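Local coordinates for capsular polysaccharide export system protein KpsC (Thermosulfurimonas dismutans, PDB 6MGB) that transfers Kdo as a GT-B-type glycosyltransferase, probably building the beta-linked Kdo glycolipid that carries Gram-negative bacterial capsules, at residues Val199-Pro203 with Glu204-Gly208; Glu228-Pro232 with Val233-Ser237. All coordinates share one frame; numbering follows the deposited sequence.

Interaction 1: residues Val199-Pro203 with Glu204-Gly208. With C5P (cytidine-5'-monophosphate), chain D.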
loop_
_atom_site.group_PDB
_atom_site.type_symbol
_atom_site.label_atom_id
_atom_site.label_comp_id
_atom_site.label_asym_id
_atom_site.label_seq_id
_atom_site.Cartn_x
_atom_site.Cartn_y
_atom_site.Cartn_z
ATOM N N VAL A 199 -3.150 12.075 -16.267
ATOM C CA VAL A 199 -3.412 11.994 -14.835
ATOM C C VAL A 199 -4.422 10.880 -14.609
ATOM O O VAL A 199 -5.503 10.889 -15.209
ATOM C CB VAL A 199 -3.941 13.329 -14.276
ATOM C CG1 VAL A 199 -4.341 13.185 -12.810
ATOM C CG2 VAL A 199 -2.905 14.428 -14.441
ATOM N N LYS A 200 -4.079 9.932 -13.740
ATOM C CA LYS A 200 -4.964 8.818 -13.415
ATOM C C LYS A 200 -5.652 9.117 -12.089
ATOM O O LYS A 200 -4.998 9.194 -11.044
ATOM C CB LYS A 200 -4.197 7.499 -13.352
ATOM C CG LYS A 200 -5.048 6.303 -12.925
ATOM C CD LYS A 200 -6.341 6.219 -13.729
ATOM C CE LYS A 200 -7.086 4.917 -13.488
ATOM N NZ LYS A 200 -7.309 4.646 -12.042
ATOM N N VAL A 201 -6.975 9.285 -12.138
ATOM C CA VAL A 201 -7.751 9.526 -10.930
ATOM C C VAL A 201 -7.885 8.232 -10.137
ATOM O O VAL A 201 -7.971 7.131 -10.699
ATOM C CB VAL A 201 -9.131 10.106 -11.295
ATOM C CG1 VAL A 201 -10.011 10.244 -10.061
ATOM C CG2 VAL A 201 -8.969 11.456 -11.985
ATOM N N HIS A 202 -7.917 8.368 -8.815
ATOM C CA HIS A 202 -7.971 7.210 -7.934
ATOM C C HIS A 202 -9.344 6.540 -8.031
ATOM O O HIS A 202 -10.362 7.229 -8.139
ATOM C CB HIS A 202 -7.690 7.647 -6.495
ATOM C CG HIS A 202 -7.433 6.517 -5.546
ATOM N ND1 HIS A 202 -8.439 5.717 -5.051
ATOM C CD2 HIS A 202 -6.286 6.074 -4.980
ATOM C CE1 HIS A 202 -7.922 4.819 -4.232
ATOM N NE2 HIS A 202 -6.617 5.014 -4.170
ATOM N N PRO A 203 -9.407 5.203 -7.998
ATOM C CA PRO A 203 -10.716 4.542 -8.157
ATOM C C PRO A 203 -11.751 4.962 -7.128
ATOM O O PRO A 203 -12.936 5.069 -7.468
ATOM C CB PRO A 203 -10.371 3.048 -8.041
ATOM C CG PRO A 203 -9.000 2.993 -7.440
ATOM C CD PRO A 203 -8.312 4.224 -7.924
ATOM N N GLU A 204 -11.349 5.193 -5.875
ATOM C CA GLU A 204 -12.305 5.643 -4.868
ATOM C C GLU A 204 -12.873 7.013 -5.212
ATOM O O GLU A 204 -13.987 7.348 -4.791
ATOM C CB GLU A 204 -11.646 5.670 -3.488
ATOM C CG GLU A 204 -11.379 4.293 -2.907
ATOM C CD GLU A 204 -10.633 4.353 -1.589
ATOM O OE1 GLU A 204 -10.736 5.384 -0.892
ATOM O OE2 GLU A 204 -9.936 3.370 -1.252
ATOM N N VAL A 205 -12.126 7.821 -5.967
ATOM C CA VAL A 205 -12.643 9.107 -6.418
ATOM C C VAL A 205 -13.539 8.922 -7.634
ATOM O O VAL A 205 -14.538 9.632 -7.795
ATOM C CB VAL A 205 -11.479 10.074 -6.705
ATOM C CG1 VAL A 205 -11.984 11.356 -7.359
ATOM C CG2 VAL A 205 -10.738 10.399 -5.417
ATOM N N ILE A 206 -13.198 7.974 -8.507
ATOM C CA ILE A 206 -14.039 7.684 -9.664
ATOM C C ILE A 206 -15.435 7.274 -9.210
ATOM O O ILE A 206 -16.445 7.743 -9.750
ATOM C CB ILE A 206 -13.385 6.597 -10.538
ATOM C CG1 ILE A 206 -12.086 7.132 -11.151
ATOM C CG2 ILE A 206 -14.341 6.130 -11.631
ATOM C CD1 ILE A 206 -11.284 6.104 -11.926
ATOM N N VAL A 207 -15.515 6.393 -8.207
ATOM C CA VAL A 207 -16.811 5.925 -7.715
ATOM C C VAL A 207 -17.494 6.935 -6.807
ATOM O O VAL A 207 -18.560 6.629 -6.255
ATOM C CB VAL A 207 -16.678 4.580 -6.970
ATOM C CG1 VAL A 207 -16.220 3.488 -7.928
ATOM C CG2 VAL A 207 -15.722 4.698 -5.791
ATOM N N GLY A 208 -16.921 8.125 -6.634
ATOM C CA GLY A 208 -17.581 9.191 -5.911
ATOM C C GLY A 208 -17.557 9.073 -4.405
ATOM O O GLY A 208 -18.280 9.817 -3.731
HETATM O O3P C5P D . -1.986 3.924 -2.196
HETATM P P C5P D . -3.264 4.257 -2.932
HETATM O O1P C5P D . -3.091 5.602 -3.632
HETATM O O2P C5P D . -4.562 4.280 -2.149
HETATM O "O5'" C5P D . -3.399 3.157 -4.072
HETATM C "C5'" C5P D . -3.986 1.891 -3.815
HETATM C "C4'" C5P D . -4.109 1.094 -5.089
HETATM O "O4'" C5P D . -5.169 1.660 -5.902
HETATM C "C3'" C5P D . -2.886 1.122 -5.996
HETATM O "O3'" C5P D . -1.911 0.161 -5.627
HETATM C "C2'" C5P D . -3.479 0.879 -7.378
HETATM O "O2'" C5P D . -3.714 -0.504 -7.601
HETATM C "C1'" C5P D . -4.823 1.599 -7.270
HETATM N N1 C5P D . -4.756 2.983 -7.797
HETATM C C2 C5P D . -5.280 3.300 -9.163
HETATM N N3 C5P D . -5.207 4.709 -9.687
HETATM C C4 C5P D . -4.633 5.774 -8.870
HETATM C C5 C5P D . -4.112 5.458 -7.510
HETATM C C6 C5P D . -4.186 4.050 -6.987
HETATM O O2 C5P D . -5.746 2.443 -9.829
HETATM N N4 C5P D . -4.559 7.141 -9.379
#
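His202 caps a helix with one ring nitrogen and holds the nucleotide with the other. Its ND1 accepts the N-H of Glu204, 3.1 Å away and only 11° out of the ring plane. Across the ring, His202 NE2 donates to C5P O2P at 3.0 Å with an N-H...O angle of 152°. Because ND1 is the acceptor, the hydrogen sits on NE2, facing the phosphate. The ring reaches both partners with CG anti to the backbone N (chi1 -168°), and CD of Pro203 lies over one of its faces, near the rim. Glu204 runs beside the ring and points the same way, its CG 3.7 Å from His202 CE1, while its carboxylate turns off to a salt bridge with Lys210. An asparagine in place of His202 would probably leave the phosphate oxygen without its donor and Pro203 CD without the ring face it rests on.

The cytosine is read just upstream. Lys200 bends at chi2 and chi4, bringing NZ back to C5P N3 at 3.2 Å, and the same ammonium donates to the carbonyl O of Val201, which fixes its position. Lys200 O takes a weak bond from C5P N4, and Pro203 CD packs against C5P C2 at 3.4 Å. Behind the turn, CG1 of Val201 meets CG1 of Val205 at 3.5 Å, the two side chains crossing at about a right angle. The His202 carbonyl receives Ile206 N at 3.0 Å, and the short helix finishes in a Schellman motif at Gly208. A strand running into a helix whose N-capping histidine reaches the nucleotide phosphate, within a beta-alpha-beta unit, is the arrangement of a Rossmann-like nucleotide site in a GT-B glycosyltransferase.

Interaction 2: residues Glu228-Pro232 with Val233-Ser237; sequences EEFNP and VDLLS. With C5P (cytidine-5'-monophosphate), chain D.
The N-terminal turn of helix 232-236, which lends Pro232 to the CMP pocket, is capped by Asn231. The amide oxygen Asn231 OD1 accepts from two successive backbone N-H groups, Val233 N at 3.0 Å and Asp234 N at 3.5 Å; both bonds are weak, the first because it is bent and the second because it is long. With CG anti to the backbone N (chi1 -180°), the side-chain amide swings forward over the start of the helix, and its other end, ND2, is occupied by the carbonyl of Lys137. Methyl CG2 of Val233 also comes to 3.0 Å from Asn231 OD1, a close approach that crowds the oxygen. From the main chain, Asn231 O receives Leu235 N in a nearly straight bond of 2.9 Å, the first full helical turn.

Pro232 stands at the first helical position, where its missing N-H costs nothing. Its ring faces the nucleotide: CG lies 3.5 Å from C5P O2' and CB 3.6 Å from C5P O2, van der Waals contacts beside the ribose and the base. One turn on, Leu236 N returns to Pro232 O, and CG of Leu236 packs close to that same oxygen. Farther back, CD2 of the Phe230 ring meets CD1 of Leu235 at 4.1 Å, the side chains crossing at about a right angle. Ser237 OG donates to the carbonyl O of Asp234 at 2.7 Å.

Around this turn, Phe230 meets Tyr151 edge to face and Asp234 accepts from the backbone of Val147, while Pro232 and Leu236 pack on Met249 of helix 248-255. The segment thus leads from strand 224-226, at the edge of the parallel sheet, to a helix packed against the one that carries Glu252.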
loop_
_atom_site.group_PDB
_atom_site.type_symbol
_atom_site.label_atom_id
_atom_site.label_comp_id
_atom_site.label_asym_id
_atom_site.label_seq_id
_atom_site.Cartn_x
_atom_site.Cartn_y
_atom_site.Cartn_z
ATOM N N GLU A 228 -11.671 6.806 -16.462
ATOM C CA GLU A 228 -12.083 5.440 -16.733
ATOM C C GLU A 228 -11.364 4.490 -15.785
ATOM O O GLU A 228 -10.204 4.703 -15.416
ATOM C CB GLU A 228 -11.788 5.056 -18.184
ATOM C CG GLU A 228 -12.571 5.861 -19.206
ATOM C CD GLU A 228 -12.396 5.347 -20.622
ATOM O OE1 GLU A 228 -11.966 6.131 -21.494
ATOM O OE2 GLU A 228 -12.688 4.156 -20.860
ATOM N N GLU A 229 -12.067 3.434 -15.389
ATOM C CA GLU A 229 -11.562 2.516 -14.372
ATOM C C GLU A 229 -10.722 1.424 -15.033
ATOM O O GLU A 229 -11.098 0.254 -15.115
ATOM C CB GLU A 229 -12.716 1.932 -13.575
ATOM C CG GLU A 229 -12.286 1.273 -12.295
ATOM C CD GLU A 229 -13.228 1.590 -11.165
ATOM O OE1 GLU A 229 -12.759 1.713 -10.015
ATOM O OE2 GLU A 229 -14.446 1.709 -11.418
ATOM N N PHE A 230 -9.551 1.840 -15.501
ATOM C CA PHE A 230 -8.618 0.924 -16.134
ATOM C C PHE A 230 -7.901 0.077 -15.092
ATOM O O PHE A 230 -7.638 0.520 -13.970
ATOM C CB PHE A 230 -7.584 1.694 -16.956
ATOM C CG PHE A 230 -8.148 2.355 -18.179
ATOM C CD1 PHE A 230 -8.990 1.665 -19.033
ATOM C CD2 PHE A 230 -7.832 3.670 -18.474
ATOM C CE1 PHE A 230 -9.507 2.272 -20.158
ATOM C CE2 PHE A 230 -8.346 4.283 -19.598
ATOM C CZ PHE A 230 -9.185 3.583 -20.441
ATOM N N ASN A 231 -7.589 -1.153 -15.476
ATOM C CA ASN A 231 -6.700 -1.980 -14.679
ATOM C C ASN A 231 -5.378 -1.237 -14.507
ATOM O O ASN A 231 -4.732 -0.906 -15.513
ATOM C CB ASN A 231 -6.483 -3.334 -15.351
ATOM C CG ASN A 231 -5.568 -4.245 -14.552
ATOM O OD1 ASN A 231 -4.609 -3.791 -13.938
ATOM N ND2 ASN A 231 -5.865 -5.538 -14.557
ATOM N N PRO A 232 -4.941 -0.956 -13.275
ATOM C CA PRO A 232 -3.772 -0.073 -13.111
ATOM C C PRO A 232 -2.494 -0.618 -13.724
ATOM O O PRO A 232 -1.715 0.153 -14.298
ATOM C CB PRO A 232 -3.660 0.075 -11.586
ATOM C CG PRO A 232 -4.375 -1.106 -11.022
ATOM C CD PRO A 232 -5.487 -1.395 -11.979
ATOM N N VAL A 233 -2.244 -1.923 -13.619
ATOM C CA VAL A 233 -0.999 -2.461 -14.157
ATOM C C VAL A 233 -1.053 -2.545 -15.680
ATOM O O VAL A 233 -0.014 -2.472 -16.344
ATOM C CB VAL A 233 -0.679 -3.826 -13.523
ATOM C CG1 VAL A 233 -0.469 -3.676 -12.025
ATOM C CG2 VAL A 233 -1.776 -4.822 -13.796
ATOM N N ASP A 234 -2.246 -2.692 -16.259
ATOM C CA ASP A 234 -2.379 -2.558 -17.707
ATOM C C ASP A 234 -2.107 -1.123 -18.139
ATOM O O ASP A 234 -1.380 -0.879 -19.109
ATOM C CB ASP A 234 -3.775 -2.996 -18.150
ATOM C CG ASP A 234 -3.879 -3.181 -19.651
ATOM O OD1 ASP A 234 -2.826 -3.313 -20.311
ATOM O OD2 ASP A 234 -5.013 -3.190 -20.173
ATOM N N LEU A 235 -2.682 -0.156 -17.422
ATOM C CA LEU A 235 -2.438 1.248 -17.733
ATOM C C LEU A 235 -0.953 1.578 -17.653
ATOM O O LEU A 235 -0.419 2.290 -18.511
ATOM C CB LEU A 235 -3.235 2.137 -16.777
ATOM C CG LEU A 235 -3.133 3.647 -16.996
ATOM C CD1 LEU A 235 -3.706 4.044 -18.347
ATOM C CD2 LEU A 235 -3.837 4.394 -15.873
ATOM N N LEU A 236 -0.272 1.069 -16.625
ATOM C CA LEU A 236 1.135 1.402 -16.424
ATOM C C LEU A 236 2.007 0.901 -17.566
ATOM O O LEU A 236 3.040 1.510 -17.868
ATOM C CB LEU A 236 1.620 0.820 -15.097
ATOM C CG LEU A 236 1.138 1.558 -13.845
ATOM C CD1 LEU A 236 1.317 0.688 -12.611
ATOM C CD2 LEU A 236 1.892 2.869 -13.687
ATOM N N SER A 237 1.614 -0.196 -18.219
ATOM C CA SER A 237 2.437 -0.766 -19.279
ATOM C C SER A 237 2.628 0.192 -20.448
ATOM O O SER A 237 3.540 -0.012 -21.258
ATOM C CB SER A 237 1.816 -2.068 -19.786
ATOM O OG SER A 237 0.662 -1.812 -20.568
HETATM O O3P C5P D . -1.986 3.924 -2.196
HETATM P P C5P D . -3.264 4.257 -2.932
HETATM O O1P C5P D . -3.091 5.602 -3.632
HETATM O O2P C5P D . -4.562 4.280 -2.149
HETATM O "O5'" C5P D . -3.399 3.157 -4.072
HETATM C "C5'" C5P D . -3.986 1.891 -3.815
HETATM C "C4'" C5P D . -4.109 1.094 -5.089
HETATM O "O4'" C5P D . -5.169 1.660 -5.902
HETATM C "C3'" C5P D . -2.886 1.122 -5.996
HETATM O "O3'" C5P D . -1.911 0.161 -5.627
HETATM C "C2'" C5P D . -3.479 0.879 -7.378
HETATM O "O2'" C5P D . -3.714 -0.504 -7.601
HETATM C "C1'" C5P D . -4.823 1.599 -7.270
HETATM N N1 C5P D . -4.756 2.983 -7.797
HETATM C C2 C5P D . -5.280 3.300 -9.163
HETATM N N3 C5P D . -5.207 4.709 -9.687
HETATM C C4 C5P D . -4.633 5.774 -8.870
HETATM C C5 C5P D . -4.112 5.458 -7.510
HETATM C C6 C5P D . -4.186 4.050 -6.987
HETATM O O2 C5P D . -5.746 2.443 -9.829
HETATM N N4 C5P D . -4.559 7.141 -9.379
#

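In the fold
Interactions 1 and 2 follow one another in the chain, their centres about 12 Å apart, and border the same CMP. Residues 199-203 supply polar contacts to base and phosphate, whereas 228-232 adds the apolar ring of Pro232 beside the sugar. They also pack directly: CG of Lys200 lies 3.7 Å from Leu235 CD2, and CB of Pro203 lies 3.4 Å from Glu229 OE1. Each opens a short helix with a side-chain cap followed by proline. A bound magnesium ion lies about 4 Å from the His202 side chain but about 12 Å from that of Pro232. Asp163, Ser247, Gln248 and Glu252 add further hydrogen bonds to the nucleotide.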